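Local coordinates for protein Sso-CP2 metallo-carboxypetidase (Sulfolobus solfataricus, PDB 4MMO) that probably acts as a zinc-dependent carboxypeptidase of the M20 peptidase family, working as a two-subunit assembly with a metal-binding catalytic domain and a dimerisation domain, at residues K180-V185 with A378-M383; D232-L237 with R311-Q316; T281-G286 with K307-L312; N315-K320 with F343-R348. All coordinates share one frame; numbering follows the deposited sequence.

Interaction 1. Residues K180-V185 with A378-M383; sequences KGLLYV and AGTQPM. With SO4 (sulfate ion), chain D.
Where strand 178-190 of the dimerisation domain meets the loop that leads into helix 383-389, the two parts of this M20 peptidase touch close to the metal site: the side chain of Thr380 lies about 10 Å from the bound zinc ion. Residues 378-380 are fastened to the start of 180-185 mainly through Lys180. Its backbone N donates to Gly379 O at 3.2 Å, and the N-H comes in at 144°, within the carbonyl plane. One residue on, Thr380 turns its side chain to the strand and OG1 donates to Lys180 O at 3.1 Å, reaching that oxygen from above the carbonyl plane and not along a lone pair. With chi1 at -62° the hydroxyl stands beside the backbone N of Thr380, while CG2 is anti to that nitrogen and rests 3.9 Å from Leu182 CB. Beyond CG the Lys180 chain is extended and runs alongside the carbonyl of Ala378, with CD 3.6 Å from Ala378 O. A water accepts from Lys180 NZ at 2.9 Å and donates to the same Ala378 O, and NZ also donates to the carbonyls of Leu276 and Tyr279. Thr380 N donates at 2.5 Å to O4 of a sulfate, probably from the crystallisation liquor, which is also hydrogen-bonded to Arg311 NH1 of the same chain and His197 NE2 of the second subunit. Cation, amide and imidazole from two chains thus gather round one anion near the zinc, a setting consistent with a place for a negatively charged group such as a substrate carboxylate.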
# COMPACT_ATOMS: atom_id res chain seq x y z
N LYS A 180 -10.69 -7.23 -23.98
CA LYS A 180 -10.37 -8.21 -22.96
C LYS A 180 -11.43 -8.13 -21.87
O LYS A 180 -12.04 -7.09 -21.66
CB LYS A 180 -8.99 -7.95 -22.38
CG LYS A 180 -7.85 -8.30 -23.32
CD LYS A 180 -6.53 -8.35 -22.58
CE LYS A 180 -5.35 -8.51 -23.53
NZ LYS A 180 -4.06 -8.56 -22.78
N GLY A 181 -11.66 -9.25 -21.19
CA GLY A 181 -12.60 -9.30 -20.09
C GLY A 181 -11.95 -8.74 -18.84
O GLY A 181 -10.80 -8.31 -18.87
N LEU A 182 -12.68 -8.77 -17.73
CA LEU A 182 -12.18 -8.18 -16.50
C LEU A 182 -12.79 -8.79 -15.24
O LEU A 182 -13.97 -9.13 -15.21
CB LEU A 182 -12.43 -6.67 -16.51
CG LEU A 182 -11.81 -5.86 -15.37
CD1 LEU A 182 -10.31 -6.06 -15.30
CD2 LEU A 182 -12.14 -4.39 -15.57
N LEU A 183 -11.96 -8.90 -14.21
CA LEU A 183 -12.39 -9.32 -12.88
C LEU A 183 -11.60 -8.55 -11.83
O LEU A 183 -10.40 -8.77 -11.68
CB LEU A 183 -12.17 -10.83 -12.70
CG LEU A 183 -12.51 -11.39 -11.31
CD1 LEU A 183 -14.01 -11.31 -11.06
CD2 LEU A 183 -12.02 -12.82 -11.15
N TYR A 184 -12.26 -7.63 -11.13
CA TYR A 184 -11.66 -6.94 -9.99
C TYR A 184 -11.88 -7.77 -8.73
O TYR A 184 -12.97 -8.28 -8.50
CB TYR A 184 -12.27 -5.56 -9.76
CG TYR A 184 -11.90 -4.51 -10.78
CD1 TYR A 184 -10.58 -4.15 -10.99
CD2 TYR A 184 -12.89 -3.85 -11.51
CE1 TYR A 184 -10.24 -3.18 -11.91
CE2 TYR A 184 -12.56 -2.87 -12.43
CZ TYR A 184 -11.24 -2.54 -12.63
OH TYR A 184 -10.91 -1.57 -13.55
N VAL A 185 -10.84 -7.89 -7.92
CA VAL A 185 -10.93 -8.62 -6.66
C VAL A 185 -10.17 -7.89 -5.57
O VAL A 185 -9.09 -7.35 -5.80
CB VAL A 185 -10.38 -10.05 -6.81
CG1 VAL A 185 -10.26 -10.74 -5.46
CG2 VAL A 185 -11.26 -10.86 -7.74
N ALA A 378 -6.40 -3.74 -25.52
CA ALA A 378 -5.72 -4.26 -24.34
C ALA A 378 -6.61 -4.04 -23.12
O ALA A 378 -6.50 -4.75 -22.12
CB ALA A 378 -4.38 -3.57 -24.16
N GLY A 379 -7.49 -3.05 -23.22
CA GLY A 379 -8.37 -2.68 -22.13
C GLY A 379 -9.74 -3.32 -22.22
O GLY A 379 -9.96 -4.24 -23.01
N THR A 380 -10.67 -2.80 -21.42
CA THR A 380 -11.98 -3.41 -21.24
C THR A 380 -13.10 -2.42 -21.50
O THR A 380 -12.94 -1.22 -21.31
CB THR A 380 -12.12 -3.98 -19.81
OG1 THR A 380 -11.14 -5.01 -19.61
CG2 THR A 380 -13.51 -4.57 -19.57
N GLN A 381 -14.24 -2.95 -21.92
CA GLN A 381 -15.41 -2.16 -22.26
C GLN A 381 -16.59 -3.14 -22.22
O GLN A 381 -16.38 -4.34 -22.40
CB GLN A 381 -15.22 -1.55 -23.65
CG GLN A 381 -16.19 -0.45 -24.04
CD GLN A 381 -15.91 0.20 -25.39
OE1 GLN A 381 -16.69 1.03 -25.85
NE2 GLN A 381 -14.79 -0.16 -26.03
N PRO A 382 -17.82 -2.66 -21.96
CA PRO A 382 -18.91 -3.63 -21.83
C PRO A 382 -19.46 -4.19 -23.16
O PRO A 382 -20.65 -4.47 -23.28
CB PRO A 382 -19.99 -2.84 -21.07
CG PRO A 382 -19.72 -1.42 -21.43
CD PRO A 382 -18.23 -1.31 -21.55
N MET A 383 -18.57 -4.37 -24.13
CA MET A 383 -18.92 -4.96 -25.41
C MET A 383 -19.55 -6.33 -25.22
O MET A 383 -20.46 -6.72 -25.95
CB MET A 383 -17.67 -5.08 -26.27
CG MET A 383 -17.91 -5.40 -27.73
SD MET A 383 -16.41 -5.12 -28.69
CE MET A 383 -16.88 -5.74 -30.30
S SO4 D . -10.24 0.05 -19.23
O1 SO4 D . -9.77 0.42 -17.90
O2 SO4 D . -11.61 0.54 -19.44
O3 SO4 D . -9.24 0.60 -20.16
O4 SO4 D . -10.25 -1.40 -19.38
O HOH W 1 -4.21 -6.23 -21.09

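Interaction 2. Residues D232-L237 with R311-Q316. With SO4 (sulfate ion), chain D.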
# COMPACT_ATOMS: atom_id res chain seq x y z
N ASP A 232 -7.28 -22.99 -19.35
CA ASP A 232 -8.02 -24.05 -20.04
C ASP A 232 -9.04 -23.52 -21.05
O ASP A 232 -9.22 -24.09 -22.12
CB ASP A 232 -8.72 -24.97 -19.04
CG ASP A 232 -7.76 -25.83 -18.24
OD1 ASP A 232 -6.58 -25.94 -18.64
OD2 ASP A 232 -8.18 -26.41 -17.22
N ASP A 233 -9.70 -22.41 -20.70
CA ASP A 233 -10.73 -21.84 -21.55
C ASP A 233 -10.15 -20.86 -22.58
O ASP A 233 -10.89 -20.33 -23.41
CB ASP A 233 -11.77 -21.11 -20.69
CG ASP A 233 -12.77 -22.06 -20.04
OD1 ASP A 233 -12.41 -23.22 -19.78
OD2 ASP A 233 -13.92 -21.64 -19.80
N VAL A 234 -8.85 -20.61 -22.51
CA VAL A 234 -8.20 -19.69 -23.43
C VAL A 234 -7.99 -20.38 -24.78
O VAL A 234 -7.27 -21.38 -24.86
CB VAL A 234 -6.85 -19.19 -22.88
CG1 VAL A 234 -6.06 -18.42 -23.94
CG2 VAL A 234 -7.06 -18.33 -21.65
N ARG A 235 -8.63 -19.86 -25.82
CA ARG A 235 -8.56 -20.49 -27.14
C ARG A 235 -7.45 -19.90 -28.01
O ARG A 235 -7.05 -18.75 -27.84
CB ARG A 235 -9.91 -20.37 -27.87
CG ARG A 235 -10.32 -18.96 -28.27
CD ARG A 235 -11.17 -19.00 -29.54
NE ARG A 235 -11.73 -17.70 -29.90
CZ ARG A 235 -11.10 -16.77 -30.60
NH1 ARG A 235 -9.86 -16.97 -31.03
NH2 ARG A 235 -11.71 -15.62 -30.87
N GLU A 236 -6.96 -20.70 -28.95
CA GLU A 236 -5.95 -20.25 -29.89
C GLU A 236 -6.52 -19.14 -30.76
O GLU A 236 -7.73 -19.05 -30.96
CB GLU A 236 -5.50 -21.42 -30.76
CG GLU A 236 -6.57 -21.93 -31.71
CD GLU A 236 -6.33 -23.35 -32.17
OE1 GLU A 236 -5.15 -23.72 -32.37
OE2 GLU A 236 -7.32 -24.10 -32.33
N LEU A 237 -5.63 -18.29 -31.28
CA LEU A 237 -6.03 -17.24 -32.20
C LEU A 237 -6.41 -17.85 -33.54
O LEU A 237 -5.90 -18.91 -33.90
CB LEU A 237 -4.87 -16.27 -32.41
CG LEU A 237 -4.30 -15.63 -31.15
CD1 LEU A 237 -3.03 -14.88 -31.48
CD2 LEU A 237 -5.33 -14.72 -30.50
N ARG A 311 -7.18 -9.43 -16.41
CA ARG A 311 -7.62 -9.17 -17.78
C ARG A 311 -7.79 -10.51 -18.47
O ARG A 311 -6.90 -11.36 -18.41
CB ARG A 311 -6.61 -8.31 -18.53
CG ARG A 311 -6.33 -6.98 -17.88
CD ARG A 311 -7.48 -6.01 -18.03
NE ARG A 311 -7.21 -4.77 -17.31
CZ ARG A 311 -7.82 -3.62 -17.54
NH1 ARG A 311 -8.75 -3.52 -18.49
NH2 ARG A 311 -7.50 -2.55 -16.83
N LEU A 312 -8.92 -10.69 -19.14
CA LEU A 312 -9.28 -11.99 -19.70
C LEU A 312 -9.38 -11.96 -21.22
O LEU A 312 -9.59 -10.90 -21.82
CB LEU A 312 -10.62 -12.43 -19.11
CG LEU A 312 -10.66 -12.46 -17.58
CD1 LEU A 312 -12.07 -12.72 -17.08
CD2 LEU A 312 -9.69 -13.52 -17.05
N VAL A 313 -9.22 -13.13 -21.83
CA VAL A 313 -9.32 -13.28 -23.27
C VAL A 313 -10.26 -14.44 -23.58
O VAL A 313 -10.50 -15.27 -22.70
CB VAL A 313 -7.94 -13.53 -23.91
CG1 VAL A 313 -7.00 -12.38 -23.61
CG2 VAL A 313 -7.34 -14.85 -23.41
N PRO A 314 -10.79 -14.50 -24.81
CA PRO A 314 -11.74 -15.57 -25.15
C PRO A 314 -11.13 -16.95 -24.92
O PRO A 314 -9.96 -17.09 -25.26
CB PRO A 314 -12.01 -15.34 -26.64
CG PRO A 314 -11.70 -13.90 -26.86
CD PRO A 314 -10.56 -13.59 -25.94
N ASN A 315 -11.84 -17.94 -24.38
CA ASN A 315 -13.25 -17.85 -23.98
C ASN A 315 -13.38 -17.85 -22.46
O ASN A 315 -14.25 -18.52 -21.91
CB ASN A 315 -14.02 -19.04 -24.55
CG ASN A 315 -14.08 -19.02 -26.06
OD1 ASN A 315 -14.51 -18.04 -26.67
ND2 ASN A 315 -13.62 -20.10 -26.69
N GLN A 316 -12.52 -17.10 -21.77
CA GLN A 316 -12.56 -17.07 -20.31
C GLN A 316 -13.83 -16.39 -19.82
O GLN A 316 -14.25 -15.36 -20.36
CB GLN A 316 -11.35 -16.33 -19.75
CG GLN A 316 -10.03 -17.05 -19.95
CD GLN A 316 -8.87 -16.25 -19.40
OE1 GLN A 316 -8.66 -15.10 -19.80
NE2 GLN A 316 -8.13 -16.83 -18.46
S SO4 D . -10.24 0.05 -19.23
O1 SO4 D . -9.77 0.42 -17.90
O2 SO4 D . -11.61 0.54 -19.44
O3 SO4 D . -9.24 0.60 -20.16
O4 SO4 D . -10.25 -1.40 -19.38
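A turn at the end of strand 299-312, containing a cis peptide bond between Pro314 and Asn315, is clasped by the loop 232-237 through a pair of backbone hydrogen bonds. Asn315 N donates to Asp233 O at 2.7 Å from above the carbonyl plane. Two residues further along the loop, Arg235 N returns a straighter bond to Pro314 O, at 3.1 Å and 168°, in plane and on a lone pair. Val234, between them, supplies the apolar part. Its CG1, anti to the backbone N, crosses obliquely to Val313 CG2 at 3.8 Å, while CG2 lies against the flat amide end of Gln316, 3.6 Å from CD. That amide is fixed at both ends: OE1 accepts from Val313 N at 2.9 Å, so the extended side chain bridges the turn that the Gln316 N to Val313 O backbone bond closes, and NE2 donates to Phe230 O. The Arg235 side chain leaves in the crowded position between N and carbonyl carbon (chi1 67°) and bends at chi2, so that CG passes 3.8 Å from Asn315 ND2 and NE stands 4.0 Å from Pro314 CB. NH1 donates to Glu236 O, which lies in the guanidinium plane, and forms a salt bridge with Glu241. The turn links strand 299-312 to helix 318-331, with the loop before helix 239-247 along one flank and Pro346 and Arg348 of strand 337-348 packed against Pro314.

Interaction 3. Residues T281-G286 with K307-L312. With SO4 (sulfate ion), chain D.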
# COMPACT_ATOMS: atom_id res chain seq x y z
N THR A 281 -4.10 -11.65 -17.77
CA THR A 281 -3.24 -11.20 -16.68
C THR A 281 -3.79 -11.49 -15.30
O THR A 281 -4.99 -11.72 -15.13
CB THR A 281 -3.00 -9.67 -16.75
OG1 THR A 281 -4.22 -8.98 -16.46
CG2 THR A 281 -2.48 -9.27 -18.12
N CYS A 282 -2.89 -11.47 -14.32
CA CYS A 282 -3.25 -11.36 -12.91
C CYS A 282 -2.37 -10.27 -12.32
O CYS A 282 -1.23 -10.51 -11.96
CB CYS A 282 -3.01 -12.68 -12.17
SG CYS A 282 -3.16 -12.52 -10.36
N ASN A 283 -2.92 -9.06 -12.25
CA ASN A 283 -2.16 -7.89 -11.85
C ASN A 283 -2.53 -7.39 -10.45
O ASN A 283 -3.70 -7.44 -10.06
CB ASN A 283 -2.38 -6.78 -12.87
CG ASN A 283 -1.63 -5.51 -12.53
OD1 ASN A 283 -0.41 -5.46 -12.62
ND2 ASN A 283 -2.37 -4.48 -12.14
N VAL A 284 -1.53 -6.93 -9.71
CA VAL A 284 -1.76 -6.34 -8.39
C VAL A 284 -1.85 -4.83 -8.54
O VAL A 284 -0.88 -4.17 -8.92
CB VAL A 284 -0.64 -6.71 -7.39
CG1 VAL A 284 -0.88 -6.04 -6.04
CG2 VAL A 284 -0.55 -8.22 -7.23
N ASP A 285 -3.03 -4.27 -8.25
CA ASP A 285 -3.24 -2.84 -8.35
C ASP A 285 -2.84 -2.15 -7.07
O ASP A 285 -2.50 -0.96 -7.06
CB ASP A 285 -4.71 -2.53 -8.64
CG ASP A 285 -5.21 -3.17 -9.90
OD1 ASP A 285 -4.97 -2.62 -10.99
OD2 ASP A 285 -5.84 -4.24 -9.80
N GLY A 286 -2.89 -2.89 -5.97
CA GLY A 286 -2.62 -2.30 -4.68
C GLY A 286 -2.37 -3.32 -3.59
O GLY A 286 -2.91 -4.43 -3.61
N LYS A 307 -5.60 -5.50 -3.87
CA LYS A 307 -6.56 -5.38 -4.96
C LYS A 307 -5.97 -5.95 -6.24
O LYS A 307 -4.87 -5.56 -6.66
CB LYS A 307 -6.96 -3.93 -5.16
CG LYS A 307 -7.89 -3.39 -4.08
CD LYS A 307 -8.26 -1.94 -4.33
CE LYS A 307 -8.94 -1.33 -3.12
NZ LYS A 307 -10.33 -0.86 -3.43
N LEU A 308 -6.70 -6.87 -6.86
CA LEU A 308 -6.24 -7.56 -8.06
C LEU A 308 -7.21 -7.32 -9.20
O LEU A 308 -8.43 -7.28 -9.00
CB LEU A 308 -6.15 -9.07 -7.81
CG LEU A 308 -5.40 -9.53 -6.56
CD1 LEU A 308 -5.65 -11.01 -6.32
CD2 LEU A 308 -3.92 -9.26 -6.70
N ASP A 309 -6.67 -7.14 -10.40
CA ASP A 309 -7.48 -7.14 -11.61
C ASP A 309 -6.95 -8.21 -12.55
O ASP A 309 -5.74 -8.33 -12.75
CB ASP A 309 -7.48 -5.75 -12.27
CG ASP A 309 -6.17 -5.42 -12.95
OD1 ASP A 309 -5.18 -5.15 -12.24
OD2 ASP A 309 -6.13 -5.42 -14.20
N PHE A 310 -7.86 -9.02 -13.09
CA PHE A 310 -7.53 -10.04 -14.07
C PHE A 310 -8.06 -9.60 -15.43
O PHE A 310 -9.26 -9.40 -15.57
CB PHE A 310 -8.18 -11.38 -13.72
CG PHE A 310 -7.70 -12.01 -12.44
CD1 PHE A 310 -8.22 -11.63 -11.22
CD2 PHE A 310 -6.74 -13.01 -12.47
CE1 PHE A 310 -7.78 -12.22 -10.05
CE2 PHE A 310 -6.30 -13.61 -11.31
CZ PHE A 310 -6.83 -13.21 -10.09
N ARG A 311 -7.18 -9.43 -16.41
CA ARG A 311 -7.62 -9.17 -17.78
C ARG A 311 -7.79 -10.51 -18.47
O ARG A 311 -6.90 -11.36 -18.41
CB ARG A 311 -6.61 -8.31 -18.53
CG ARG A 311 -6.33 -6.98 -17.88
CD ARG A 311 -7.48 -6.01 -18.03
NE ARG A 311 -7.21 -4.77 -17.31
CZ ARG A 311 -7.82 -3.62 -17.54
NH1 ARG A 311 -8.75 -3.52 -18.49
NH2 ARG A 311 -7.50 -2.55 -16.83
N LEU A 312 -8.92 -10.69 -19.14
CA LEU A 312 -9.28 -11.99 -19.70
C LEU A 312 -9.38 -11.96 -21.22
O LEU A 312 -9.59 -10.90 -21.82
CB LEU A 312 -10.62 -12.43 -19.11
CG LEU A 312 -10.66 -12.46 -17.58
CD1 LEU A 312 -12.07 -12.72 -17.08
CD2 LEU A 312 -9.69 -13.52 -17.05
S SO4 D . -10.24 0.05 -19.23
O1 SO4 D . -9.77 0.42 -17.90
O2 SO4 D . -11.61 0.54 -19.44
O3 SO4 D . -9.24 0.60 -20.16
O4 SO4 D . -10.25 -1.40 -19.38
O HOH W 2 -4.02 -6.23 -15.68
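Asn283 and Asp309, a hydrogen-bonded pair of the antiparallel ladder, lie side by side and point the same way, their amide and carboxylate planes 71° apart. Asn283 ND2 donates to the syn lone pair of Asp309 OD1 at 2.9 Å. Asp285 crosses Asp309 at about a right angle and brings OD2 to 2.7 Å from the same OD1, so one of the acids probably holds a proton; Asp285 OD1 also accepts from Ile299 N of the second subunit. Thr281 runs alongside Arg311 with its hydroxyl in the crowded position, where OG1 accepts from the backbone N of Arg311 at 3.0 Å, and a water joins OG1 to Asp309 OD2. The guanidinium of Arg311 meets a sulfate oxygen at its edge, NH1 to SO4 O4 being 2.7 Å. Among the apolar groups, the side chains of Val284 and Leu308 lie side by side, Val284 CG2 touching Leu308 CD2 at 3.6 Å, while Cys282 SG sits obliquely 4.2 Å from the centroid of the Phe310 ring. Lys307 O accepts from Asp285 N and, weakly, from Gly286 N. Two residues facing Lys307 make a classic beta bulge in an antiparallel hairpin, whose sheet continues through Gly286 into the second subunit, as befits an M20 dimerisation domain.

Interaction 4. Residues N315-K320 with F343-R348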
# COMPACT_ATOMS: atom_id res chain seq x y z
N ASN A 315 -11.84 -17.94 -24.38
CA ASN A 315 -13.25 -17.85 -23.98
C ASN A 315 -13.38 -17.85 -22.46
O ASN A 315 -14.25 -18.52 -21.91
CB ASN A 315 -14.02 -19.04 -24.55
CG ASN A 315 -14.08 -19.02 -26.06
OD1 ASN A 315 -14.51 -18.04 -26.67
ND2 ASN A 315 -13.62 -20.10 -26.69
N GLN A 316 -12.52 -17.10 -21.77
CA GLN A 316 -12.56 -17.07 -20.31
C GLN A 316 -13.83 -16.39 -19.82
O GLN A 316 -14.25 -15.36 -20.36
CB GLN A 316 -11.35 -16.33 -19.75
CG GLN A 316 -10.03 -17.05 -19.95
CD GLN A 316 -8.87 -16.25 -19.40
OE1 GLN A 316 -8.66 -15.10 -19.80
NE2 GLN A 316 -8.13 -16.83 -18.46
N ASP A 317 -14.43 -16.98 -18.79
CA ASP A 317 -15.62 -16.44 -18.15
C ASP A 317 -15.20 -15.87 -16.80
O ASP A 317 -14.66 -16.60 -15.97
CB ASP A 317 -16.64 -17.57 -17.96
CG ASP A 317 -17.97 -17.09 -17.40
OD1 ASP A 317 -18.01 -16.06 -16.69
OD2 ASP A 317 -18.98 -17.76 -17.66
N PRO A 318 -15.44 -14.57 -16.57
CA PRO A 318 -14.97 -13.96 -15.32
C PRO A 318 -15.57 -14.61 -14.08
O PRO A 318 -14.88 -14.76 -13.07
CB PRO A 318 -15.42 -12.50 -15.45
CG PRO A 318 -16.52 -12.52 -16.44
CD PRO A 318 -16.16 -13.59 -17.41
N TYR A 319 -16.84 -15.01 -14.14
CA TYR A 319 -17.47 -15.69 -13.02
C TYR A 319 -16.81 -17.04 -12.77
O TYR A 319 -16.69 -17.48 -11.63
CB TYR A 319 -18.98 -15.83 -13.26
CG TYR A 319 -19.70 -14.50 -13.30
CD1 TYR A 319 -20.06 -13.86 -12.12
CD2 TYR A 319 -20.00 -13.89 -14.50
CE1 TYR A 319 -20.71 -12.64 -12.15
CE2 TYR A 319 -20.66 -12.67 -14.54
CZ TYR A 319 -21.01 -12.05 -13.35
OH TYR A 319 -21.66 -10.84 -13.36
N LYS A 320 -16.37 -17.70 -13.83
CA LYS A 320 -15.66 -18.96 -13.68
C LYS A 320 -14.26 -18.73 -13.09
O LYS A 320 -13.82 -19.47 -12.21
CB LYS A 320 -15.55 -19.68 -15.02
CG LYS A 320 -14.90 -21.04 -14.93
CD LYS A 320 -15.10 -21.83 -16.22
CE LYS A 320 -14.46 -23.21 -16.12
NZ LYS A 320 -14.70 -24.01 -17.35
N PHE A 343 -17.31 -7.76 -13.25
CA PHE A 343 -17.21 -8.93 -14.11
C PHE A 343 -17.51 -8.50 -15.55
O PHE A 343 -18.59 -7.98 -15.83
CB PHE A 343 -18.20 -10.01 -13.68
CG PHE A 343 -18.01 -10.48 -12.26
CD1 PHE A 343 -18.57 -9.78 -11.20
CD2 PHE A 343 -17.30 -11.64 -11.98
CE1 PHE A 343 -18.40 -10.21 -9.89
CE2 PHE A 343 -17.13 -12.08 -10.68
CZ PHE A 343 -17.69 -11.36 -9.63
N GLU A 344 -16.54 -8.68 -16.44
CA GLU A 344 -16.71 -8.32 -17.85
C GLU A 344 -16.22 -9.48 -18.71
O GLU A 344 -15.21 -10.10 -18.41
CB GLU A 344 -15.93 -7.05 -18.18
CG GLU A 344 -16.32 -5.82 -17.37
CD GLU A 344 -17.28 -4.91 -18.11
OE1 GLU A 344 -18.31 -5.41 -18.62
OE2 GLU A 344 -17.00 -3.69 -18.19
N TYR A 345 -16.96 -9.77 -19.78
CA TYR A 345 -16.60 -10.86 -20.68
C TYR A 345 -15.64 -10.37 -21.76
O TYR A 345 -15.77 -9.25 -22.24
CB TYR A 345 -17.85 -11.43 -21.35
CG TYR A 345 -18.81 -12.12 -20.41
CD1 TYR A 345 -19.81 -11.41 -19.76
CD2 TYR A 345 -18.72 -13.48 -20.17
CE1 TYR A 345 -20.69 -12.04 -18.90
CE2 TYR A 345 -19.59 -14.12 -19.31
CZ TYR A 345 -20.58 -13.39 -18.68
OH TYR A 345 -21.45 -14.02 -17.82
N PRO A 346 -14.66 -11.21 -22.15
CA PRO A 346 -13.85 -10.88 -23.33
C PRO A 346 -14.67 -11.07 -24.60
O PRO A 346 -15.64 -11.82 -24.59
CB PRO A 346 -12.72 -11.91 -23.27
CG PRO A 346 -13.33 -13.08 -22.58
CD PRO A 346 -14.26 -12.50 -21.55
N VAL A 347 -14.26 -10.40 -25.68
CA VAL A 347 -15.01 -10.42 -26.94
C VAL A 347 -14.06 -10.27 -28.12
O VAL A 347 -13.10 -9.51 -28.06
CB VAL A 347 -16.02 -9.26 -27.01
CG1 VAL A 347 -16.72 -9.22 -28.38
CG2 VAL A 347 -17.05 -9.36 -25.92
N ARG A 348 -14.36 -11.00 -29.19
CA ARG A 348 -13.70 -10.82 -30.48
C ARG A 348 -14.70 -11.10 -31.59
O ARG A 348 -15.33 -12.16 -31.60
CB ARG A 348 -12.51 -11.77 -30.62
CG ARG A 348 -11.23 -11.21 -30.06
CD ARG A 348 -10.11 -12.20 -30.18
NE ARG A 348 -8.96 -11.78 -29.39
CZ ARG A 348 -8.07 -12.60 -28.83
NH1 ARG A 348 -8.19 -13.91 -28.98
NH2 ARG A 348 -7.06 -12.10 -28.13
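Residues 316-319 and 343-346 run nearly antiparallel, 166° apart end to end, the first entering helix 318-331 and the second passing from strand residues 343-344 into the break at 345-346 in strand 337-348. Asp317 is the N-cap: with CG anti to its backbone N (chi1 -175°), OD1 accepts from Tyr319 N at 3.0 Å, met from above the carboxylate plane. Tyr319, in the first turn, lays its ring over that of Phe343 in an offset stack, with planes 6° apart and centroids separated by 4.2 Å. The overlap is shifted towards the rims, and Phe343 CB also makes a CH-pi contact over the Tyr319 face, 3.9 Å from its centroid. Tyr345 approaches from another direction and puts OH at the edge of the Tyr319 ring, 3.6 Å from CD2. Its own face receives Pro318, whose CD stands 4.2 Å from the Tyr345 centroid as an off-centre CH-pi contact. Pro318 is thus wedged among the edge of the Phe343 ring, the face of Tyr345 and the backbone of Glu344, with CG 3.4 Å from Glu344 O. Further along, Pro346 CD abuts Gln316 O at 3.1 Å. The contact seats the N-terminal end of helix 318-331 on strand 337-348, which pairs with strand 178-190 and meets helix 383-389 through Tyr345 and Val347.

How the interactions relate
All four interactions reach the antiparallel sheet of the dimerisation domain, interaction 2 at the end of its strand 299-312. Strand 178-190 lies between strands 299-312 and 337-348, so interaction 1 borders both interaction 3 and interaction 4, their centres about 11 and 8 Å from its own. Along the chain 180-185 comes first and 378-383 last, with the other three between them. Interactions 2 and 3 share Arg311 and Leu312; interactions 2 and 4, about 8 Å apart, share Asn315 and Gln316. The run from strand 299-312 into helix 318-331 carries parts of interactions 2, 3 and 4, and the sulfate joins Arg311 on it to Thr380 of interaction 1, near the metal site.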